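Local structure of SAM-dependent methyltransferase (3KR9) at residues L29-V34 with E60-K65; S54-V59 with I68-A73; I101-L106 with Q131-Q136. The protein probably transfers a methyl group from S-adenosylmethionine to N1 of adenine 22 in tRNA, using a class I Rossmann-like methyltransferase fold. All coordinates share one frame; numbering follows the deposited sequence.

Interaction 1: residues L29-V34 with E60-K65; sequences LPIELV and EAHGLK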
loop_
_atom_site.group_PDB
_atom_site.type_symbol
_atom_site.label_atom_id
_atom_site.label_comp_id
_atom_site.label_asym_id
_atom_site.label_seq_id
_atom_site.Cartn_x
_atom_site.Cartn_y
_atom_site.Cartn_z
ATOM N N LEU A 29 0.204 -5.322 13.883
ATOM C CA LEU A 29 -0.843 -4.367 13.496
ATOM C C LEU A 29 -2.249 -4.790 14.000
ATOM O O LEU A 29 -2.929 -4.035 14.752
ATOM C CB LEU A 29 -0.787 -4.105 11.987
ATOM C CG LEU A 29 -1.961 -3.330 11.377
ATOM C CD1 LEU A 29 -1.880 -1.884 11.917
ATOM C CD2 LEU A 29 -1.824 -3.361 9.811
ATOM N N PRO A 30 -2.704 -5.986 13.623
ATOM C CA PRO A 30 -3.964 -6.431 14.203
ATOM C C PRO A 30 -3.998 -6.500 15.755
ATOM O O PRO A 30 -5.021 -6.138 16.361
ATOM C CB PRO A 30 -4.208 -7.825 13.576
ATOM C CG PRO A 30 -2.897 -8.186 12.886
ATOM C CD PRO A 30 -2.150 -6.932 12.625
ATOM N N ILE A 31 -2.922 -6.997 16.375
ATOM C CA ILE A 31 -2.849 -7.020 17.818
ATOM C C ILE A 31 -3.048 -5.623 18.427
ATOM O O ILE A 31 -3.919 -5.422 19.280
ATOM C CB ILE A 31 -1.550 -7.672 18.312
ATOM C CG1 ILE A 31 -1.559 -9.173 17.976
ATOM C CG2 ILE A 31 -1.336 -7.368 19.842
ATOM C CD1 ILE A 31 -0.202 -9.918 18.256
ATOM N N GLU A 32 -2.274 -4.673 17.955
ATOM C CA GLU A 32 -2.406 -3.314 18.331
ATOM C C GLU A 32 -3.835 -2.749 18.170
ATOM O O GLU A 32 -4.333 -2.063 19.074
ATOM C CB GLU A 32 -1.468 -2.482 17.458
ATOM C CG GLU A 32 -1.696 -0.994 17.685
ATOM C CD GLU A 32 -1.276 -0.525 19.108
ATOM O OE1 GLU A 32 -0.485 -1.226 19.780
ATOM O OE2 GLU A 32 -1.723 0.576 19.500
ATOM N N LEU A 33 -4.433 -2.949 16.982
ATOM C CA LEU A 33 -5.762 -2.474 16.669
ATOM C C LEU A 33 -6.837 -3.067 17.575
ATOM O O LEU A 33 -7.809 -2.350 17.950
ATOM C CB LEU A 33 -6.117 -2.693 15.164
ATOM C CG LEU A 33 -5.346 -1.719 14.220
ATOM C CD1 LEU A 33 -5.438 -2.067 12.741
ATOM C CD2 LEU A 33 -5.794 -0.277 14.407
ATOM N N VAL A 34 -6.695 -4.342 17.959
ATOM C CA VAL A 34 -7.722 -4.934 18.804
ATOM C C VAL A 34 -7.494 -4.416 20.218
ATOM O O VAL A 34 -8.435 -4.096 20.933
ATOM C CB VAL A 34 -7.698 -6.433 18.866
ATOM C CG1 VAL A 34 -8.668 -6.943 19.949
ATOM C CG2 VAL A 34 -8.040 -7.095 17.453
ATOM N N GLU A 60 -1.329 -15.476 20.621
ATOM C CA GLU A 60 -1.464 -16.283 21.862
ATOM C C GLU A 60 -0.890 -15.544 23.075
ATOM O O GLU A 60 -1.533 -15.543 24.145
ATOM C CB GLU A 60 -0.786 -17.673 21.724
ATOM C CG GLU A 60 -1.383 -18.591 20.615
ATOM C CD GLU A 60 -0.742 -20.029 20.548
ATOM O OE1 GLU A 60 0.453 -20.212 20.886
ATOM O OE2 GLU A 60 -1.452 -20.982 20.140
ATOM N N ALA A 61 0.316 -14.952 22.922
ATOM C CA ALA A 61 0.974 -14.181 24.013
ATOM C C ALA A 61 0.125 -13.039 24.503
ATOM O O ALA A 61 0.162 -12.666 25.686
ATOM C CB ALA A 61 2.348 -13.610 23.589
ATOM N N HIS A 62 -0.575 -12.422 23.564
ATOM C CA HIS A 62 -1.453 -11.350 23.907
ATOM C C HIS A 62 -2.839 -11.785 24.362
ATOM O O HIS A 62 -3.636 -10.952 24.719
ATOM C CB HIS A 62 -1.490 -10.343 22.765
ATOM C CG HIS A 62 -0.294 -9.449 22.748
ATOM N ND1 HIS A 62 0.937 -9.875 22.299
ATOM C CD2 HIS A 62 -0.123 -8.171 23.167
ATOM C CE1 HIS A 62 1.808 -8.879 22.386
ATOM N NE2 HIS A 62 1.195 -7.843 22.938
ATOM N N GLY A 63 -3.106 -13.073 24.403
ATOM C CA GLY A 63 -4.412 -13.580 24.848
ATOM C C GLY A 63 -5.562 -13.239 23.888
ATOM O O GLY A 63 -6.705 -13.034 24.322
ATOM N N LEU A 64 -5.296 -13.195 22.589
ATOM C CA LEU A 64 -6.313 -12.685 21.635
ATOM C C LEU A 64 -6.738 -13.731 20.613
ATOM O O LEU A 64 -7.242 -13.391 19.520
ATOM C CB LEU A 64 -5.767 -11.438 20.905
ATOM C CG LEU A 64 -5.604 -10.242 21.843
ATOM C CD1 LEU A 64 -4.883 -9.046 21.156
ATOM C CD2 LEU A 64 -7.002 -9.860 22.486
ATOM N N LYS A 65 -6.565 -15.003 20.960
ATOM C CA LYS A 65 -6.977 -16.077 20.064
ATOM C C LYS A 65 -8.468 -15.996 19.726
ATOM O O LYS A 65 -8.888 -16.472 18.671
ATOM C CB LYS A 65 -6.632 -17.461 20.639
ATOM C CG LYS A 65 -5.194 -17.499 21.216
ATOM C CD LYS A 65 -4.916 -18.814 21.981
ATOM C CE LYS A 65 -4.106 -18.572 23.281
ATOM N NZ LYS A 65 -4.611 -19.491 24.380
#
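A Schellman motif ends helix 49-61 of the Rossmann-like fold, and the turn it makes packs His62 and Leu64 against the neighbouring helix 28-35, on which Ile31 and Val34 face them. The backbones come closest at Ile31 and His62, whose CA atoms are 7.6 Å apart. Ile31 does most of the touching through one methyl. Its CG2 lies over a face of the His62 imidazole, 3.8 Å from the ring centroid and 20° off the ring normal, a CH-pi contact. The methyl is displaced toward the rim, so its nearest ring atom is His62 CD2, at 3.6 Å from Ile31 CG2. With chi1 at -68°, Ile31 sets CG2 anti to its own backbone N, while the longer CG1 branch stands beside that N; the side chains of Ile31 and His62 then cross at about a right angle. A beta-branched residue suits this position because its second branch can work separately: Ile31 also touches Ile68 of strand 68-72. The imidazole offers its flat aromatic pi face to the methyl, while ND1, at the rim, hydrogen-bonds to Asn58 O of its own helix; that bond should limit rotation of the ring. Gly63 provides the positive phi (68°) at which the chain leaves the helix, and its N bonds back to Glu60 O at 2.9 Å. Just beyond this turn, Leu64 reaches toward helix 28-35 with a forked end that suits two apolar neighbours one helical turn apart. One methyl, Leu64 CD1, meets the same Ile31 CG2 at 4.1 Å. The other, Leu64 CD2, lies 4.2 Å from Val34 CG1.

Interaction 2: residues S54-V59 with I68-A73; sequences SAVKNV and IQVRLA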
loop_
_atom_site.group_PDB
_atom_site.type_symbol
_atom_site.label_atom_id
_atom_site.label_comp_id
_atom_site.label_asym_id
_atom_site.label_seq_id
_atom_site.Cartn_x
_atom_site.Cartn_y
_atom_site.Cartn_z
ATOM N N SER A 54 5.256 -17.107 14.018
ATOM C CA SER A 54 5.463 -15.914 14.851
ATOM C C SER A 54 4.116 -15.193 15.096
ATOM O O SER A 54 3.813 -14.776 16.233
ATOM C CB SER A 54 6.492 -14.959 14.220
ATOM O OG SER A 54 6.476 -13.653 14.852
ATOM N N ALA A 55 3.292 -15.094 14.045
ATOM C CA ALA A 55 1.994 -14.417 14.194
ATOM C C ALA A 55 1.136 -15.228 15.165
ATOM O O ALA A 55 0.478 -14.633 16.023
ATOM C CB ALA A 55 1.273 -14.285 12.836
ATOM N N VAL A 56 1.143 -16.572 15.029
ATOM C CA VAL A 56 0.349 -17.396 15.977
ATOM C C VAL A 56 0.798 -17.118 17.442
ATOM O O VAL A 56 -0.036 -16.879 18.342
ATOM C CB VAL A 56 0.414 -18.913 15.691
ATOM C CG1 VAL A 56 -0.304 -19.760 16.801
ATOM C CG2 VAL A 56 -0.263 -19.255 14.305
ATOM N N LYS A 57 2.110 -17.117 17.666
ATOM C CA LYS A 57 2.612 -17.018 19.056
ATOM C C LYS A 57 2.355 -15.628 19.671
ATOM O O LYS A 57 2.050 -15.509 20.860
ATOM C CB LYS A 57 4.108 -17.333 19.099
ATOM C CG LYS A 57 4.546 -18.826 18.714
ATOM C CD LYS A 57 3.888 -19.902 19.608
ATOM C CE LYS A 57 4.294 -21.398 19.236
ATOM N NZ LYS A 57 5.742 -21.604 18.876
ATOM N N ASN A 58 2.582 -14.574 18.889
ATOM C CA ASN A 58 2.260 -13.233 19.344
ATOM C C ASN A 58 0.800 -13.083 19.695
ATOM O O ASN A 58 0.473 -12.423 20.688
ATOM C CB ASN A 58 2.754 -12.137 18.373
ATOM C CG ASN A 58 4.291 -12.058 18.351
ATOM O OD1 ASN A 58 4.931 -12.500 17.404
ATOM N ND2 ASN A 58 4.881 -11.530 19.418
ATOM N N VAL A 59 -0.082 -13.692 18.917
ATOM C CA VAL A 59 -1.522 -13.518 19.196
ATOM C C VAL A 59 -1.835 -14.243 20.502
ATOM O O VAL A 59 -2.499 -13.681 21.367
ATOM C CB VAL A 59 -2.439 -13.963 18.031
ATOM C CG1 VAL A 59 -3.873 -14.270 18.505
ATOM C CG2 VAL A 59 -2.427 -12.872 16.933
ATOM N N ILE A 68 -8.322 -12.701 17.026
ATOM C CA ILE A 68 -7.455 -12.726 15.849
ATOM C C ILE A 68 -7.125 -14.146 15.425
ATOM O O ILE A 68 -6.473 -14.909 16.183
ATOM C CB ILE A 68 -6.154 -11.929 16.108
ATOM C CG1 ILE A 68 -6.490 -10.524 16.615
ATOM C CG2 ILE A 68 -5.196 -11.915 14.874
ATOM C CD1 ILE A 68 -5.224 -9.739 17.051
ATOM N N GLN A 69 -7.595 -14.502 14.218
ATOM C CA GLN A 69 -7.230 -15.774 13.578
ATOM C C GLN A 69 -6.018 -15.566 12.735
ATOM O O GLN A 69 -5.871 -14.499 12.067
ATOM C CB GLN A 69 -8.364 -16.308 12.693
ATOM C CG GLN A 69 -9.624 -16.692 13.473
ATOM C CD GLN A 69 -10.787 -16.876 12.529
ATOM O OE1 GLN A 69 -10.935 -17.940 11.896
ATOM N NE2 GLN A 69 -11.558 -15.823 12.353
ATOM N N VAL A 70 -5.150 -16.583 12.732
ATOM C CA VAL A 70 -3.938 -16.577 11.922
ATOM C C VAL A 70 -4.066 -17.751 10.942
ATOM O O VAL A 70 -4.363 -18.885 11.353
ATOM C CB VAL A 70 -2.640 -16.748 12.744
ATOM C CG1 VAL A 70 -1.380 -16.528 11.819
ATOM C CG2 VAL A 70 -2.636 -15.790 13.943
ATOM N N ARG A 71 -3.920 -17.458 9.659
ATOM C CA ARG A 71 -4.144 -18.471 8.648
ATOM C C ARG A 71 -2.958 -18.538 7.714
ATOM O O ARG A 71 -2.370 -17.475 7.353
ATOM C CB ARG A 71 -5.425 -18.139 7.875
ATOM C CG ARG A 71 -6.681 -18.219 8.711
ATOM C CD ARG A 71 -7.889 -17.741 7.916
ATOM N NE ARG A 71 -9.132 -17.937 8.662
ATOM C CZ ARG A 71 -10.310 -17.477 8.243
ATOM N NH1 ARG A 71 -10.379 -16.846 7.077
ATOM N NH2 ARG A 71 -11.420 -17.675 8.953
ATOM N N LEU A 72 -2.594 -19.785 7.344
ATOM C CA LEU A 72 -1.499 -20.055 6.474
ATOM C C LEU A 72 -2.088 -20.157 5.060
ATOM O O LEU A 72 -2.804 -21.105 4.790
ATOM C CB LEU A 72 -0.914 -21.438 6.865
ATOM C CG LEU A 72 0.177 -21.866 5.918
ATOM C CD1 LEU A 72 1.380 -20.880 6.095
ATOM C CD2 LEU A 72 0.550 -23.366 6.202
ATOM N N ALA A 73 -1.825 -19.175 4.194
ATOM C CA ALA A 73 -2.469 -19.112 2.869
ATOM C C ALA A 73 -1.886 -17.948 2.132
ATOM O O ALA A 73 -1.369 -16.984 2.753
ATOM C CB ALA A 73 -3.984 -18.962 2.975
#
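Apolar packing between side chains carries most of this contact, with Val70 of strand 68-72 set against Ala55, Val56 and Val59 of helix 49-61. The helix and strand segments run nearly antiparallel, 166° between their directions, with axes 8.4 Å apart, as expected where the helix of a beta-alpha-beta crossover lies on the strand that follows it. Val70 CG1 approaches Ala55 CB at 3.6 Å, and a small residue suits the helix here because the strand comes so near. The neighbouring Val56 meets the root of the same side chain: Val56 CG2 is 3.8 Å from Val70 CB. Having CG1 anti to the backbone N, Val70 sends that methyl to Ala55 while CG2 turns to the helix backbone and to Val59, whose CG2 is 4.2 Å from Val70 CG2. Farther along the helix, Val59 crosses Ile68 at a slant, its CG2 touching Ile68 CG2 at 3.6 Å. Short side chains, one alanine and the beta-branched valines and isoleucine, suit a helix and strand packed this closely.

A second kind of contact joins side chain to backbone, since Val59 CG1 rests 3.5 Å from Ile68 O.

Polar interactions involve the alternate strand residues. Arg71 NH2 donates to Gln69 OE1 at 3.0 Å with an N-H...O angle of 142°, coming from 43° out of the amide's carbonyl plane. The chemistry thus alternates along the strand: Ile68 and Val70 meet the helix through apolar contacts, whereas Gln69 and Arg71, whose CB atoms point away from it, pair with each other and, for Arg71, with Asp83 in a salt bridge; backbone bonds tie the strand to strand 39-46.

Interaction 3: residues I101-L106 with Q131-Q136; sequences ILEEGL and QDHGFQ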
loop_
_atom_site.group_PDB
_atom_site.type_symbol
_atom_site.label_atom_id
_atom_site.label_comp_id
_atom_site.label_asym_id
_atom_site.label_seq_id
_atom_site.Cartn_x
_atom_site.Cartn_y
_atom_site.Cartn_z
ATOM N N ILE A 101 -1.779 -10.024 -5.854
ATOM C CA ILE A 101 -2.645 -10.556 -4.802
ATOM C C ILE A 101 -4.111 -10.083 -4.945
ATOM O O ILE A 101 -5.042 -10.835 -4.696
ATOM C CB ILE A 101 -2.177 -10.062 -3.351
ATOM C CG1 ILE A 101 -0.842 -10.754 -2.987
ATOM C CG2 ILE A 101 -3.334 -10.341 -2.325
ATOM C CD1 ILE A 101 -0.010 -9.961 -1.917
ATOM N N LEU A 102 -4.306 -8.836 -5.347
ATOM C CA LEU A 102 -5.690 -8.320 -5.474
ATOM C C LEU A 102 -6.344 -9.064 -6.654
ATOM O O LEU A 102 -7.486 -9.467 -6.582
ATOM C CB LEU A 102 -5.673 -6.816 -5.740
ATOM C CG LEU A 102 -5.236 -5.989 -4.503
ATOM C CD1 LEU A 102 -5.270 -4.463 -4.735
ATOM C CD2 LEU A 102 -6.196 -6.366 -3.393
ATOM N N GLU A 103 -5.576 -9.265 -7.711
ATOM C CA GLU A 103 -6.133 -9.867 -8.943
ATOM C C GLU A 103 -6.596 -11.296 -8.711
ATOM O O GLU A 103 -7.716 -11.647 -9.016
ATOM C CB GLU A 103 -5.107 -9.853 -10.071
ATOM C CG GLU A 103 -5.522 -10.713 -11.251
ATOM C CD GLU A 103 -6.160 -9.905 -12.349
ATOM O OE1 GLU A 103 -5.491 -8.968 -12.835
ATOM O OE2 GLU A 103 -7.290 -10.231 -12.762
ATOM N N GLU A 104 -5.728 -12.114 -8.140
ATOM C CA GLU A 104 -6.090 -13.489 -7.772
ATOM C C GLU A 104 -7.265 -13.651 -6.818
ATOM O O GLU A 104 -7.965 -14.646 -6.865
ATOM C CB GLU A 104 -4.863 -14.226 -7.236
ATOM C CG GLU A 104 -3.704 -14.145 -8.211
ATOM C CD GLU A 104 -2.758 -15.309 -8.047
ATOM O OE1 GLU A 104 -2.437 -15.635 -6.889
ATOM O OE2 GLU A 104 -2.356 -15.908 -9.079
ATOM N N GLY A 105 -7.509 -12.692 -5.928
ATOM C CA GLY A 105 -8.704 -12.847 -5.125
ATOM C C GLY A 105 -9.810 -11.871 -5.479
ATOM O O GLY A 105 -10.668 -11.598 -4.664
ATOM N N LEU A 106 -9.811 -11.382 -6.732
ATOM C CA LEU A 106 -10.684 -10.279 -7.164
ATOM C C LEU A 106 -12.164 -10.574 -6.919
ATOM O O LEU A 106 -12.958 -9.681 -6.503
ATOM C CB LEU A 106 -10.370 -9.884 -8.628
ATOM C CG LEU A 106 -11.121 -8.747 -9.338
ATOM C CD1 LEU A 106 -10.825 -7.422 -8.647
ATOM C CD2 LEU A 106 -10.807 -8.681 -10.916
ATOM N N GLN A 131 -7.573 1.321 -11.098
ATOM C CA GLN A 131 -8.501 1.990 -11.981
ATOM C C GLN A 131 -9.166 0.996 -12.950
ATOM O O GLN A 131 -10.373 1.064 -13.152
ATOM C CB GLN A 131 -7.766 3.040 -12.811
ATOM C CG GLN A 131 -8.591 3.404 -14.087
ATOM C CD GLN A 131 -8.295 4.809 -14.552
ATOM O OE1 GLN A 131 -7.662 5.585 -13.810
ATOM N NE2 GLN A 131 -8.747 5.164 -15.790
ATOM N N ASP A 132 -8.369 0.096 -13.545
ATOM C CA ASP A 132 -8.894 -0.878 -14.526
ATOM C C ASP A 132 -9.758 -1.961 -13.889
ATOM O O ASP A 132 -10.286 -2.771 -14.614
ATOM C CB ASP A 132 -7.741 -1.560 -15.282
ATOM C CG ASP A 132 -6.936 -0.590 -16.095
ATOM O OD1 ASP A 132 -7.504 0.449 -16.480
ATOM O OD2 ASP A 132 -5.726 -0.850 -16.338
ATOM N N HIS A 133 -9.902 -2.006 -12.553
ATOM C CA HIS A 133 -10.656 -3.113 -11.929
ATOM C C HIS A 133 -11.717 -2.580 -11.040
ATOM O O HIS A 133 -12.157 -3.248 -10.123
ATOM C CB HIS A 133 -9.730 -4.094 -11.167
ATOM C CG HIS A 133 -8.844 -4.868 -12.084
ATOM N ND1 HIS A 133 -9.150 -6.145 -12.525
ATOM C CD2 HIS A 133 -7.699 -4.511 -12.721
ATOM C CE1 HIS A 133 -8.219 -6.547 -13.376
ATOM N NE2 HIS A 133 -7.333 -5.578 -13.518
ATOM N N GLY A 134 -12.131 -1.358 -11.315
ATOM C CA GLY A 134 -13.318 -0.848 -10.665
ATOM C C GLY A 134 -13.075 -0.304 -9.242
ATOM O O GLY A 134 -13.995 -0.349 -8.411
ATOM N N PHE A 135 -11.878 0.213 -8.972
ATOM C CA PHE A 135 -11.569 0.825 -7.656
ATOM C C PHE A 135 -11.217 2.289 -7.789
ATOM O O PHE A 135 -10.598 2.690 -8.793
ATOM C CB PHE A 135 -10.386 0.039 -6.954
ATOM C CG PHE A 135 -10.754 -1.329 -6.583
ATOM C CD1 PHE A 135 -11.613 -1.549 -5.505
ATOM C CD2 PHE A 135 -10.288 -2.443 -7.344
ATOM C CE1 PHE A 135 -11.987 -2.837 -5.149
ATOM C CE2 PHE A 135 -10.664 -3.727 -7.008
ATOM C CZ PHE A 135 -11.521 -3.961 -5.931
ATOM N N GLN A 136 -11.541 3.088 -6.768
ATOM C CA GLN A 136 -11.148 4.504 -6.753
ATOM C C GLN A 136 -10.300 4.803 -5.513
ATOM O O GLN A 136 -10.541 4.277 -4.452
ATOM C CB GLN A 136 -12.384 5.461 -6.765
ATOM C CG GLN A 136 -13.419 5.162 -5.669
ATOM C CD GLN A 136 -14.576 6.198 -5.588
ATOM O OE1 GLN A 136 -14.450 7.304 -6.071
ATOM N NE2 GLN A 136 -15.674 5.819 -4.937
#
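Leu106 touches two rings at once, spreading its methyls between the edges of His133 and Phe135. Leu106 CD2 lies near the plane of the imidazole, 3.4 Å from His133 ND1, a close approach. The other methyl, Leu106 CD1, meets the edge of the phenyl ring at CE2 of Phe135, 4.0 Å away. A leucine suits the place because its fork can serve both: CG stands anti to the backbone N (chi1 -179°), carrying both methyls out toward the rings. Its side chain crosses His133 at about a right angle but slides past Phe135 in the opposite direction.

At another part of the imidazole is the carboxylate of Glu103. Its OE1 comes within 3.7 Å of His133 CE1, and its OE2 is almost as near. The two flat groups stand nearly perpendicular, 87° between planes. Bending of the glutamate chain at chi2 (98°) brings its acid end in toward the ring, where the negative charge may polarise the imidazole.

The next shell centres on Trp129 of helix 123-132. Trp129 NE1 hydrogen-bonds to Glu103 OE1 while its ring stacks with that of His133, and both Leu106 and Phe135 touch it as well; one indole thus helps place every side chain of the contact. Phe135 is buried and reaches inward to Leu115 of strand 114-119, as suits a large aromatic group.

Backbone turns set these residues in position. Gly105 is the first residue to leave helix 95-104, and Gly134, with positive phi, lies in the short turn between helix 123-132 and strand 135-145. The arrangement packs the end of helix 95-104 on the turn from helix 123-132 into edge strand 135-145, as part of the class I Rossmann-like methyltransferase fold.

Interactions 1 and 2 are neighbours, their centres about 9 Å apart, and share helix 49-61: its body packs on strand 68-72 while its end meets helix 28-35. They touch directly, notably where Leu64 N lies 3.1 Å from Val59 O, a probable hydrogen bond, and their segments alternate along the chain. Interaction 3 follows both in sequence and lies about 29 Å from interaction 1 and about 26 Å from interaction 2, centre to centre, touching neither. Interactions 1 and 2 thus belong to the 68-72 side of the seven-stranded sheet, while interaction 3 joins helix 95-104 to the start of strand 135-145, the outermost strand at the other end of the order.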